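Side-chain contacts in putative nucleotidyltransferase (Sulfolobus solfataricus P2, PDB 2RFF), which probably transfers nucleotidyl groups, although its substrate is not established: residues Glu10-Met15 with Gly40-Gly45; Lys17-Ile22 with Val99-Arg104; Leu33-Ile38 with Gly90-Val95. All blocks are in the same frame, centred on the assembly; numbering follows the deposited sequence. Where two conformers were deposited one is given.

Contact 1 (Glu10-Met15 with Gly40-Gly45); sequences ESQIRM and GSRARG
R42 reaches from the short helix 41-44 to S11, Q12 and M15 on one side of helix 6-29. G40 and S41 form the Gly-Ser pair that marks nucleotidyltransferases of the polymerase beta superfamily, so the contact ties the short helix that follows this pair to the N-terminal helix. The guanidinium grips S11 end-on: R42 NH1 and NH2 lie 3.1 and 3.2 Å from S11 OG, both bonds converging on the one oxygen. NH1 gives a second, straighter bond, 2.9 Å to Q12 OE1 (N-H...O 162°), and both acceptor oxygens lie at the guanidinium edge, close to its plane. The CG of selenomethionine M15 lies over one face, offset toward the rim and 3.7 Å from R42 NE, the two side chains crossing at about a right angle.

Q12 and R42 run alongside each other, pointing opposite ways, their amide and guanidinium planes 39° apart. A bend at chi2 (73°) carries the amide of Q12 beside the R42 aliphatic chain, which is straight as far as NE, and Q12 OE1 comes within 3.3 Å of R42 CG. Because OE1 accepts from R42 NH1 and NE2 donates to R42 O, the amide's rotation should be held.

In the second shell, the hydroxyl of S11 is also bonded to the carbonyl O of A8, while R42 NH2 donates to S51 O and NE makes a weak bond to D52 O. The guanidinium therefore joins the helix to the chain leading into strand 53-59, whose I53 touches both R42 and M15. Back at the short helix, Q12 NE2 meets a lone pair of the R42 backbone O at 3.0 Å, almost within its own amide plane.

Contact 2 (Lys17-Ile22 with Val99-Arg104); sequences KLAKEI and VLFWKR
F101 drives the far end of its ring against the helical turn at A19 and K20. With CG anti to the backbone N (chi1 -173°), the phenyl group extends from strand 98-103 toward the helix, and CZ and CE2 are the atoms that make the contact. The backbone N of K20 lies at the ring edge, near its plane, 3.5 Å from F101 CZ. A19 C, the carbonyl carbon, approaches the ring obliquely, 3.7 Å from F101 CE2. The apolar side-chain contact is made by A19 CB, which points toward the strand and is 3.8 Å from F101 CZ. The ring thus meets helix backbone as much as side chain.

K20 adds a lesser touch through its first carbon, CB, which is 4.1 Å from F101 CZ. The remainder of its chain leads away, bends at chi4 (64°) and ends in a salt bridge with E24 one turn further along the helix. The side chains meet by van der Waals contact alone, the closest approach being to a backbone nitrogen.

F101 and W102 form a classic beta bulge opposite V36. F101 also touches L16 and V23 of helix 6-29, I38 from the adjacent strand 33-39 and the C-terminal L111, while W102 packs on V23 and A27 further along. The contact therefore seats helix 6-29 on the sheet, where strand 98-103 runs antiparallel between strands 33-39 and 107-108.

Contact 3 (Leu33-Ile38 with Gly90-Val95); sequences LEEVYI and GEKDRV
K92 and E35 form a salt bridge that joins the loop between strands 82-88 and 98-103 to strand 33-39 of the mixed sheet. The strand carries a classic beta bulge here, E34 and E35 both facing V58 of the neighbouring strand 53-59. Among the charged interactions, K92 NZ donates to E35 OE1 at 2.7 Å, approaching on the syn side and 25° out of the carboxylate plane. The two side chains cross at about a right angle. K92 leaves the 3-10 segment 92-94 with CG between the backbone N and carbonyl carbon (chi1 70°) and then runs fully extended, which carries its amine across to the strand. E35 OE2 forms a second salt bridge, with K103, so the carboxylate is shared by two lysines and would probably favour its charged form. The Y37 ring makes a cation-pi contact with K98.

Van der Waals contact is slighter: the methylene chain of K92 passes obliquely by the end of Y37, its CD 3.8 Å from Y37 OH.

Hydrogen bonding within the strand completes the set. Y37 OH donates to E35 OE1 at 2.6 Å from above the carboxylate plane, on the face opposite to that used by K92 NZ.

In the fold
From the N terminus, helix 6-29 supplies the first segment of contact 1 and, about two turns later, that of contact 2. Strand 33-39 follows with the first segment of contact 3, and helix 41-44 then closes the loop of contact 1. Contact 3 closes next, at 90-95, and contact 2 last, at 99-104. Contact 3 is thus nested within contact 2, while contact 1 crosses both. Strands 33-39 and 98-103 are sheet neighbours, and a salt bridge from K103 to E34 also joins them. A43 packs against V99 and the I38 backbone, joining contact 1 to the other two. Together they tie helix 6-29, helix 41-44 and the loop around 90-95 to the sheet.

Contact 1 (Glu10-Met15 with Gly40-Gly45)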
loop_
_atom_site.group_PDB
_atom_site.type_symbol
_atom_site.label_atom_id
_atom_site.label_comp_id
_atom_site.label_asym_id
_atom_site.label_seq_id
_atom_site.Cartn_x
_atom_site.Cartn_y
_atom_site.Cartn_z
ATOM N N GLU A 10 0.897 -16.216 -8.505
ATOM C CA GLU A 10 0.960 -15.307 -9.664
ATOM C C GLU A 10 0.195 -14.009 -9.383
ATOM O O GLU A 10 0.672 -12.936 -9.766
ATOM C CB GLU A 10 0.470 -15.969 -10.954
ATOM C CG GLU A 10 1.399 -17.058 -11.475
ATOM C CD GLU A 10 0.810 -17.904 -12.630
ATOM O OE1 GLU A 10 -0.250 -17.563 -13.206
ATOM O OE2 GLU A 10 1.440 -18.926 -12.959
ATOM N N SER A 11 -0.951 -14.101 -8.691
ATOM C CA SER A 11 -1.732 -12.913 -8.337
ATOM C C SER A 11 -0.982 -12.059 -7.338
ATOM O O SER A 11 -1.091 -10.852 -7.401
ATOM C CB SER A 11 -3.119 -13.245 -7.791
ATOM O OG SER A 11 -3.045 -13.717 -6.447
ATOM N N GLN A 12 -0.244 -12.678 -6.423
ATOM C CA GLN A 12 0.547 -11.912 -5.423
ATOM C C GLN A 12 1.640 -11.097 -6.134
ATOM O O GLN A 12 1.812 -9.906 -5.880
ATOM C CB GLN A 12 1.176 -12.838 -4.374
ATOM C CG GLN A 12 1.840 -12.123 -3.164
ATOM C CD GLN A 12 0.837 -11.518 -2.173
ATOM O OE1 GLN A 12 -0.363 -11.338 -2.462
ATOM N NE2 GLN A 12 1.335 -11.224 -0.958
ATOM N N ILE A 13 2.334 -11.738 -7.076
ATOM C CA ILE A 13 3.368 -11.088 -7.869
ATOM C C ILE A 13 2.781 -9.928 -8.672
ATOM O O ILE A 13 3.269 -8.797 -8.603
ATOM C CB ILE A 13 4.109 -12.094 -8.798
ATOM C CG1 ILE A 13 4.847 -13.134 -7.952
ATOM C CG2 ILE A 13 5.139 -11.398 -9.675
ATOM C CD1 ILE A 13 5.359 -14.331 -8.718
ATOM N N ARG A 14 1.698 -10.193 -9.398
ATOM C CA ARG A 14 1.036 -9.178 -10.188
ATOM C C ARG A 14 0.529 -7.990 -9.349
ATOM O O ARG A 14 0.704 -6.827 -9.712
ATOM C CB ARG A 14 -0.124 -9.836 -10.952
ATOM C CG ARG A 14 -0.915 -8.961 -11.821
ATOM C CD ARG A 14 -1.881 -9.759 -12.663
ATOM N NE ARG A 14 -2.879 -10.476 -11.857
ATOM C CZ ARG A 14 -3.000 -11.810 -11.676
ATOM N NH1 ARG A 14 -2.190 -12.720 -12.226
ATOM N NH2 ARG A 14 -3.981 -12.248 -10.902
HETATM N N MSE A 15 -0.021 -8.284 -8.175
HETATM C CA MSE A 15 -0.610 -7.235 -7.308
HETATM C C MSE A 15 0.470 -6.378 -6.647
HETATM O O MSE A 15 0.300 -5.179 -6.517
HETATM C CB MSE A 15 -1.579 -7.824 -6.286
HETATM C CG MSE A 15 -2.868 -8.374 -6.874
HETATM SE SE MSE A 15 -4.414 -7.251 -6.754
HETATM C CE MSE A 15 -3.938 -5.833 -7.929
ATOM N N GLY A 40 -4.087 -5.933 5.050
ATOM C CA GLY A 40 -5.117 -6.853 4.617
ATOM C C GLY A 40 -4.595 -8.238 4.304
ATOM O O GLY A 40 -3.496 -8.607 4.693
ATOM N N SER A 41 -5.387 -9.003 3.557
ATOM C CA SER A 41 -5.093 -10.438 3.354
ATOM C C SER A 41 -3.804 -10.729 2.633
ATOM O O SER A 41 -3.186 -11.762 2.900
ATOM C CB SER A 41 -6.249 -11.155 2.668
ATOM O OG SER A 41 -6.468 -10.643 1.396
ATOM N N ARG A 42 -3.398 -9.837 1.715
ATOM C CA ARG A 42 -2.113 -10.019 1.001
ATOM C C ARG A 42 -0.896 -9.752 1.884
ATOM O O ARG A 42 0.189 -10.170 1.550
ATOM C CB ARG A 42 -2.064 -9.270 -0.334
ATOM C CG ARG A 42 -3.048 -9.855 -1.371
ATOM C CD ARG A 42 -2.958 -9.182 -2.725
ATOM N NE ARG A 42 -3.912 -9.781 -3.660
ATOM C CZ ARG A 42 -3.746 -10.949 -4.280
ATOM N NH1 ARG A 42 -2.660 -11.677 -4.160
ATOM N NH2 ARG A 42 -4.698 -11.398 -5.063
ATOM N N ALA A 43 -1.079 -9.038 2.992
ATOM C CA ALA A 43 -0.022 -8.908 4.009
ATOM C C ALA A 43 -0.056 -10.080 4.977
ATOM O O ALA A 43 0.993 -10.601 5.344
ATOM C CB ALA A 43 -0.167 -7.620 4.800
ATOM N N ARG A 44 -1.251 -10.501 5.386
ATOM C CA ARG A 44 -1.399 -11.563 6.404
ATOM C C ARG A 44 -1.086 -12.963 5.895
ATOM O O ARG A 44 -0.483 -13.775 6.592
ATOM C CB ARG A 44 -2.805 -11.571 6.971
ATOM C CG ARG A 44 -3.271 -10.269 7.597
ATOM C CD ARG A 44 -4.639 -10.409 8.196
ATOM N NE ARG A 44 -5.728 -10.749 7.254
ATOM C CZ ARG A 44 -6.652 -9.914 6.760
ATOM N NH1 ARG A 44 -6.712 -8.647 7.113
ATOM N NH2 ARG A 44 -7.581 -10.367 5.948
ATOM N N GLY A 45 -1.530 -13.232 4.667
ATOM C CA GLY A 45 -1.385 -14.542 4.044
ATOM C C GLY A 45 -2.687 -15.230 3.709
ATOM O O GLY A 45 -2.654 -16.179 2.915
#

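Contact 2 (Lys17-Ile22 with Val99-Arg104)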
loop_
_atom_site.group_PDB
_atom_site.type_symbol
_atom_site.label_atom_id
_atom_site.label_comp_id
_atom_site.label_asym_id
_atom_site.label_seq_id
_atom_site.Cartn_x
_atom_site.Cartn_y
_atom_site.Cartn_z
ATOM N N LYS A 17 3.396 -5.845 -8.032
ATOM C CA LYS A 17 3.930 -5.030 -9.109
ATOM C C LYS A 17 3.009 -3.821 -9.421
ATOM O O LYS A 17 3.511 -2.730 -9.670
ATOM C CB LYS A 17 4.281 -5.896 -10.302
ATOM C CG LYS A 17 5.501 -6.812 -10.028
ATOM C CD LYS A 17 5.800 -7.754 -11.214
ATOM C CE LYS A 17 6.983 -8.706 -10.994
ATOM N NZ LYS A 17 7.090 -9.666 -12.167
ATOM N N LEU A 18 1.684 -4.005 -9.380
ATOM C CA LEU A 18 0.754 -2.906 -9.538
ATOM C C LEU A 18 0.912 -1.892 -8.394
ATOM O O LEU A 18 0.958 -0.691 -8.668
ATOM C CB LEU A 18 -0.680 -3.380 -9.593
ATOM C CG LEU A 18 -1.777 -2.313 -9.637
ATOM C CD1 LEU A 18 -1.592 -1.330 -10.794
ATOM C CD2 LEU A 18 -3.124 -2.973 -9.614
ATOM N N ALA A 19 1.010 -2.356 -7.124
ATOM C CA ALA A 19 1.223 -1.494 -5.960
ATOM C C ALA A 19 2.525 -0.701 -6.146
ATOM O O ALA A 19 2.547 0.501 -5.853
ATOM C CB ALA A 19 1.245 -2.285 -4.712
ATOM N N LYS A 20 3.583 -1.350 -6.645
ATOM C CA LYS A 20 4.858 -0.659 -6.918
ATOM C C LYS A 20 4.662 0.505 -7.887
ATOM O O LYS A 20 5.143 1.600 -7.634
ATOM C CB LYS A 20 5.952 -1.603 -7.448
ATOM C CG LYS A 20 7.251 -0.904 -7.955
ATOM C CD LYS A 20 8.312 -1.876 -8.395
ATOM C CE LYS A 20 9.505 -1.180 -9.069
ATOM N NZ LYS A 20 10.286 -0.260 -8.183
ATOM N N GLU A 21 3.972 0.263 -9.015
ATOM C CA GLU A 21 3.707 1.310 -10.005
ATOM C C GLU A 21 2.953 2.487 -9.377
ATOM O O GLU A 21 3.304 3.647 -9.591
ATOM C CB GLU A 21 2.867 0.791 -11.156
ATOM C CG GLU A 21 3.485 -0.215 -12.069
ATOM C CD GLU A 21 2.510 -0.648 -13.201
ATOM O OE1 GLU A 21 1.650 0.160 -13.664
ATOM O OE2 GLU A 21 2.616 -1.806 -13.637
ATOM N N ILE A 22 1.919 2.180 -8.595
ATOM C CA ILE A 22 1.126 3.223 -7.947
ATOM C C ILE A 22 2.009 4.020 -6.988
ATOM O O ILE A 22 1.951 5.251 -6.997
ATOM C CB ILE A 22 -0.110 2.621 -7.199
ATOM C CG1 ILE A 22 -1.111 2.044 -8.233
ATOM C CG2 ILE A 22 -0.811 3.673 -6.299
ATOM C CD1 ILE A 22 -2.240 1.198 -7.638
ATOM N N VAL A 99 2.729 -4.926 6.307
ATOM C CA VAL A 99 4.063 -5.188 5.788
ATOM C C VAL A 99 4.635 -3.914 5.178
ATOM O O VAL A 99 3.962 -3.271 4.405
ATOM C CB VAL A 99 4.013 -6.266 4.681
ATOM C CG1 VAL A 99 5.332 -6.312 3.885
ATOM C CG2 VAL A 99 3.659 -7.598 5.292
ATOM N N LEU A 100 5.853 -3.529 5.580
ATOM C CA LEU A 100 6.519 -2.373 5.008
ATOM C C LEU A 100 6.875 -2.680 3.535
ATOM O O LEU A 100 7.572 -3.625 3.193
ATOM C CB LEU A 100 7.728 -1.950 5.841
ATOM C CG LEU A 100 8.423 -0.661 5.400
ATOM C CD1 LEU A 100 7.605 0.568 5.703
ATOM C CD2 LEU A 100 9.803 -0.543 6.085
ATOM N N PHE A 101 6.377 -1.816 2.668
ATOM C CA PHE A 101 6.511 -1.990 1.237
ATOM C C PHE A 101 7.544 -1.029 0.677
ATOM O O PHE A 101 8.290 -1.392 -0.230
ATOM C CB PHE A 101 5.137 -1.751 0.593
ATOM C CG PHE A 101 5.052 -2.054 -0.891
ATOM C CD1 PHE A 101 5.175 -3.369 -1.326
ATOM C CD2 PHE A 101 4.768 -1.040 -1.810
ATOM C CE1 PHE A 101 5.045 -3.657 -2.677
ATOM C CE2 PHE A 101 4.660 -1.331 -3.180
ATOM C CZ PHE A 101 4.819 -2.635 -3.615
ATOM N N TRP A 102 7.532 0.202 1.179
ATOM C CA TRP A 102 8.387 1.257 0.702
ATOM C C TRP A 102 8.584 2.257 1.831
ATOM O O TRP A 102 7.706 2.458 2.697
ATOM C CB TRP A 102 7.719 1.914 -0.521
ATOM C CG TRP A 102 8.421 3.115 -1.116
ATOM C CD1 TRP A 102 9.299 3.124 -2.154
ATOM C CD2 TRP A 102 8.318 4.473 -0.672
ATOM N NE1 TRP A 102 9.728 4.410 -2.423
ATOM C CE2 TRP A 102 9.156 5.255 -1.504
ATOM C CE3 TRP A 102 7.598 5.112 0.358
ATOM C CZ2 TRP A 102 9.279 6.654 -1.353
ATOM C CZ3 TRP A 102 7.738 6.499 0.534
ATOM C CH2 TRP A 102 8.565 7.254 -0.329
ATOM N N LYS A 103 9.759 2.858 1.823
ATOM C CA LYS A 103 10.085 3.940 2.757
ATOM C C LYS A 103 11.002 4.895 1.998
ATOM O O LYS A 103 11.878 4.461 1.268
ATOM C CB LYS A 103 10.725 3.429 4.039
ATOM C CG LYS A 103 11.028 4.526 5.041
ATOM C CD LYS A 103 11.381 3.908 6.350
ATOM C CE LYS A 103 11.845 4.916 7.362
ATOM N NZ LYS A 103 10.779 5.818 7.783
ATOM N N ARG A 104 10.805 6.194 2.170
ATOM C CA ARG A 104 11.631 7.148 1.460
ATOM C C ARG A 104 13.147 6.837 1.559
ATOM O O ARG A 104 13.807 6.809 0.510
ATOM C CB ARG A 104 11.318 8.578 1.922
ATOM C CG ARG A 104 12.096 9.683 1.246
ATOM C CD ARG A 104 11.685 9.905 -0.170
ATOM N NE ARG A 104 10.319 10.414 -0.298
ATOM C CZ ARG A 104 9.641 10.534 -1.453
ATOM N NH1 ARG A 104 10.164 10.159 -2.600
ATOM N NH2 ARG A 104 8.402 11.005 -1.431
#

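Contact 3 (Leu33-Ile38 with Gly90-Val95)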
loop_
_atom_site.group_PDB
_atom_site.type_symbol
_atom_site.label_atom_id
_atom_site.label_comp_id
_atom_site.label_asym_id
_atom_site.label_seq_id
_atom_site.Cartn_x
_atom_site.Cartn_y
_atom_site.Cartn_z
ATOM N N LEU A 33 5.384 11.979 1.291
ATOM C CA LEU A 33 5.094 10.538 1.390
ATOM C C LEU A 33 6.340 9.922 2.026
ATOM O O LEU A 33 7.441 10.089 1.518
ATOM C CB LEU A 33 4.841 9.874 0.041
ATOM C CG LEU A 33 4.443 8.387 0.214
ATOM C CD1 LEU A 33 3.028 8.233 0.726
ATOM C CD2 LEU A 33 4.580 7.703 -1.109
ATOM N N GLU A 34 6.146 9.218 3.137
ATOM C CA GLU A 34 7.262 8.677 3.913
ATOM C C GLU A 34 7.366 7.168 3.900
ATOM O O GLU A 34 8.472 6.625 3.861
ATOM C CB GLU A 34 7.236 9.241 5.347
ATOM C CG GLU A 34 8.259 8.683 6.285
ATOM C CD GLU A 34 9.714 8.801 5.801
ATOM O OE1 GLU A 34 10.028 9.667 4.969
ATOM O OE2 GLU A 34 10.562 8.026 6.314
ATOM N N GLU A 35 6.234 6.494 4.008
ATOM C CA GLU A 35 6.177 5.041 4.055
ATOM C C GLU A 35 4.923 4.575 3.361
ATOM O O GLU A 35 3.917 5.293 3.341
ATOM C CB GLU A 35 6.140 4.497 5.501
ATOM C CG GLU A 35 7.434 4.684 6.285
ATOM C CD GLU A 35 7.375 4.441 7.765
ATOM O OE1 GLU A 35 6.329 4.095 8.348
ATOM O OE2 GLU A 35 8.445 4.573 8.360
ATOM N N VAL A 36 5.010 3.367 2.820
ATOM C CA VAL A 36 3.836 2.675 2.306
ATOM C C VAL A 36 3.866 1.265 2.867
ATOM O O VAL A 36 4.915 0.612 2.882
ATOM C CB VAL A 36 3.758 2.652 0.773
ATOM C CG1 VAL A 36 2.567 1.798 0.209
ATOM C CG2 VAL A 36 3.681 4.054 0.234
ATOM N N TYR A 37 2.702 0.801 3.286
ATOM C CA TYR A 37 2.534 -0.561 3.764
ATOM C C TYR A 37 1.485 -1.275 2.893
ATOM O O TYR A 37 0.569 -0.648 2.323
ATOM C CB TYR A 37 2.080 -0.577 5.224
ATOM C CG TYR A 37 3.064 -0.015 6.208
ATOM C CD1 TYR A 37 3.185 1.362 6.394
ATOM C CD2 TYR A 37 3.896 -0.859 6.959
ATOM C CE1 TYR A 37 4.080 1.894 7.376
ATOM C CE2 TYR A 37 4.791 -0.333 7.904
ATOM C CZ TYR A 37 4.899 1.054 8.049
ATOM O OH TYR A 37 5.741 1.637 8.947
ATOM N N ILE A 38 1.640 -2.596 2.818
ATOM C CA ILE A 38 0.583 -3.479 2.359
ATOM C C ILE A 38 -0.119 -3.975 3.641
ATOM O O ILE A 38 0.544 -4.337 4.634
ATOM C CB ILE A 38 1.095 -4.677 1.541
ATOM C CG1 ILE A 38 1.967 -4.196 0.387
ATOM C CG2 ILE A 38 -0.096 -5.551 1.084
ATOM C CD1 ILE A 38 1.346 -3.113 -0.494
ATOM N N GLY A 90 1.996 9.883 12.545
ATOM C CA GLY A 90 1.587 9.660 13.916
ATOM C C GLY A 90 0.412 8.742 14.107
ATOM O O GLY A 90 0.125 8.383 15.251
ATOM N N GLU A 91 -0.258 8.330 13.018
ATOM C CA GLU A 91 -1.453 7.494 13.080
ATOM C C GLU A 91 -1.260 6.085 12.529
ATOM O O GLU A 91 -2.187 5.286 12.587
ATOM C CB GLU A 91 -2.535 8.134 12.215
ATOM C CG GLU A 91 -2.977 9.516 12.601
ATOM C CD GLU A 91 -3.724 10.232 11.500
ATOM O OE1 GLU A 91 -3.722 9.776 10.341
ATOM O OE2 GLU A 91 -4.288 11.303 11.787
ATOM N N LYS A 92 -0.079 5.779 11.998
ATOM C CA LYS A 92 0.134 4.491 11.323
ATOM C C LYS A 92 -0.111 3.219 12.156
ATOM O O LYS A 92 -0.420 2.174 11.591
ATOM C CB LYS A 92 1.469 4.448 10.592
ATOM C CG LYS A 92 2.673 4.399 11.477
ATOM C CD LYS A 92 3.950 4.517 10.649
ATOM C CE LYS A 92 5.117 4.437 11.600
ATOM N NZ LYS A 92 6.394 4.845 10.981
ATOM N N ASP A 93 -0.007 3.317 13.485
ATOM C CA ASP A 93 -0.303 2.191 14.394
ATOM C C ASP A 93 -1.775 1.761 14.358
ATOM O O ASP A 93 -2.097 0.699 14.823
ATOM C CB ASP A 93 0.095 2.501 15.860
ATOM C CG ASP A 93 1.612 2.466 16.114
ATOM O OD1 ASP A 93 2.406 1.975 15.282
ATOM O OD2 ASP A 93 2.014 2.898 17.225
ATOM N N ARG A 94 -2.665 2.584 13.774
ATOM C CA ARG A 94 -4.090 2.240 13.646
ATOM C C ARG A 94 -4.355 1.027 12.748
ATOM O O ARG A 94 -5.391 0.380 12.885
ATOM C CB ARG A 94 -4.910 3.446 13.176
ATOM C CG ARG A 94 -5.084 4.491 14.276
ATOM C CD ARG A 94 -6.071 5.604 13.876
ATOM N NE ARG A 94 -6.852 6.024 15.047
ATOM C CZ ARG A 94 -8.010 5.483 15.466
ATOM N NH1 ARG A 94 -8.624 4.485 14.813
ATOM N NH2 ARG A 94 -8.588 5.969 16.563
ATOM N N VAL A 95 -3.416 0.723 11.839
ATOM C CA VAL A 95 -3.496 -0.428 10.968
ATOM C C VAL A 95 -2.474 -1.403 11.532
ATOM O O VAL A 95 -1.284 -1.146 11.471
ATOM C CB VAL A 95 -3.175 -0.063 9.541
ATOM C CG1 VAL A 95 -3.243 -1.309 8.629
ATOM C CG2 VAL A 95 -4.152 1.016 9.042
#